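Pollen allergen Phl p 6 (Phleum pratense, PDB 6TRK) is a grass pollen allergen of the Poa p IX/Phl p VI family, a small helical protein whose biological role in pollen is not established. Local coordinates at residues 86-89 with 90-94. The protein carries 1 engineered substitution. Sequence-based numbering, arbitrary orientation.
Sequences FVLH and FSEAL. With ZN (zinc ion), chain C.
Phe86 and Phe90, one turn apart on helix 82-98 of this four-helix bundle, point the same way from the inner side of the helix. In both, CG stands anti to the backbone N (chi1 -167°), which sends the two rings off the helix in the same direction, side by side, their planes only 13° apart but slid until they barely overlap. The closest approach of the two side chains is Phe86 CE1 to Phe90 CD2, 3.8 Å. Both rings are buried: Phe41 meets each of them edge-to-face, Phe18 joins Phe90, and Ala70 of helix 60-76 touches both, which makes the pair part of the aromatic core between the helices. Behind the rings the backbone bonds are regular i to i+4, with Phe90 N 2.8 Å from Phe86 O. Ser91 turns its OG back over the preceding turn, placed between its own N and carbonyl carbon (chi1 58°). Ser91 OG lies 2.9 Å from Val87 O and 3.2 Å from Leu88 O, and its single proton could serve either carbonyl, both of which also accept a main-chain N-H. On another side of the helix, His89 directs ND1 back to the carbonyl of Ala85, a hydrogen bond that should limit the imidazole's rotation. Leu88 and Glu92 lie alongside each other at the metal site. The Glu92 chain is extended beyond CG and carries its carboxylate past the methyl Leu88 CD1, 3.6 Å from Glu92 OE1. His104 and a water also bind the zinc ion, and Glu92 holds it through one oxygen: OE1 at 2.0 Å, with OE2 standing off at 3.0 Å.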
loop_
_atom_site.group_PDB
_atom_site.type_symbol
_atom_site.label_atom_id
_atom_site.label_comp_id
_atom_site.label_asym_id
_atom_site.label_seq_id
_atom_site.Cartn_x
_atom_site.Cartn_y
_atom_site.Cartn_z
ATOM N N PHE A 86 6.102 4.270 5.955
ATOM C CA PHE A 86 5.022 3.473 5.394
ATOM C C PHE A 86 5.004 3.527 3.865
ATOM O O PHE A 86 4.943 2.478 3.186
ATOM C CB PHE A 86 3.664 3.951 5.931
ATOM C CG PHE A 86 2.531 2.985 5.630
ATOM C CD1 PHE A 86 1.983 2.882 4.367
ATOM C CD2 PHE A 86 2.005 2.175 6.631
ATOM C CE1 PHE A 86 0.973 1.992 4.072
ATOM C CE2 PHE A 86 0.940 1.309 6.345
ATOM C CZ PHE A 86 0.440 1.218 5.063
ATOM N N VAL A 87 4.997 4.742 3.315
ATOM C CA VAL A 87 4.865 4.960 1.886
ATOM C C VAL A 87 5.991 4.282 1.125
ATOM O O VAL A 87 5.748 3.616 0.120
ATOM C CB VAL A 87 4.832 6.467 1.601
ATOM C CG1 VAL A 87 4.969 6.749 0.107
ATOM C CG2 VAL A 87 3.531 7.072 2.125
ATOM N N LEU A 88 7.223 4.418 1.624
ATOM C CA LEU A 88 8.360 3.808 0.943
ATOM C C LEU A 88 8.221 2.296 0.892
ATOM O O LEU A 88 8.448 1.671 -0.150
ATOM C CB LEU A 88 9.657 4.228 1.637
ATOM C CG LEU A 88 10.927 3.564 1.170
ATOM C CD1 LEU A 88 11.218 3.965 -0.250
ATOM C CD2 LEU A 88 12.082 3.988 2.052
ATOM N N HIS A 89 7.906 1.668 2.020
ATOM C CA HIS A 89 7.916 0.204 2.014
ATOM C C HIS A 89 6.668 -0.378 1.370
ATOM O O HIS A 89 6.741 -1.426 0.710
ATOM C CB HIS A 89 8.114 -0.315 3.429
ATOM C CG HIS A 89 9.470 0.005 3.968
ATOM N ND1 HIS A 89 9.774 1.203 4.592
ATOM C CD2 HIS A 89 10.628 -0.688 3.899
ATOM C CE1 HIS A 89 11.054 1.217 4.912
ATOM N NE2 HIS A 89 11.602 0.080 4.493
ATOM N N PHE A 90 5.539 0.322 1.465
ATOM C CA PHE A 90 4.341 -0.150 0.782
ATOM C C PHE A 90 4.552 -0.147 -0.735
ATOM O O PHE A 90 4.297 -1.142 -1.425
ATOM C CB PHE A 90 3.114 0.722 1.164
ATOM C CG PHE A 90 1.811 0.083 0.744
ATOM C CD1 PHE A 90 1.274 0.369 -0.488
ATOM C CD2 PHE A 90 1.154 -0.824 1.568
ATOM C CE1 PHE A 90 0.098 -0.236 -0.915
ATOM C CE2 PHE A 90 -0.011 -1.457 1.154
ATOM C CZ PHE A 90 -0.536 -1.137 -0.103
ATOM N N SER A 91 5.037 0.953 -1.262
ATOM C CA SER A 91 5.206 1.051 -2.710
ATOM C C SER A 91 6.256 0.072 -3.229
ATOM O O SER A 91 6.045 -0.550 -4.268
ATOM C CB SER A 91 5.564 2.477 -3.088
ATOM O OG SER A 91 6.725 2.942 -2.476
ATOM N N GLU A 92 7.373 -0.097 -2.506
ATOM C CA GLU A 92 8.404 -1.050 -2.944
ATOM C C GLU A 92 7.917 -2.490 -2.834
ATOM O O GLU A 92 8.132 -3.312 -3.745
ATOM C CB GLU A 92 9.723 -0.857 -2.170
ATOM C CG GLU A 92 10.486 0.409 -2.593
ATOM C CD GLU A 92 11.898 0.508 -2.162
ATOM O OE1 GLU A 92 12.521 1.537 -2.551
ATOM O OE2 GLU A 92 12.408 -0.362 -1.430
ATOM N N ALA A 93 7.266 -2.841 -1.730
ATOM C CA ALA A 93 6.809 -4.221 -1.582
ATOM C C ALA A 93 5.721 -4.563 -2.592
ATOM O O ALA A 93 5.680 -5.680 -3.099
ATOM C CB ALA A 93 6.335 -4.446 -0.147
ATOM N N LEU A 94 4.863 -3.599 -2.943
ATOM C CA LEU A 94 3.854 -3.863 -3.956
ATOM C C LEU A 94 4.492 -4.137 -5.314
ATOM O O LEU A 94 4.036 -5.010 -6.057
ATOM C CB LEU A 94 2.872 -2.687 -4.028
ATOM C CG LEU A 94 1.569 -2.983 -4.786
ATOM C CD1 LEU A 94 0.712 -4.048 -4.083
ATOM C CD2 LEU A 94 0.711 -1.694 -4.982
HETATM ZN ZN ZN C . 14.449 1.709 -2.195
HETATM O O HOH W 1 14.771 2.490 -0.399
#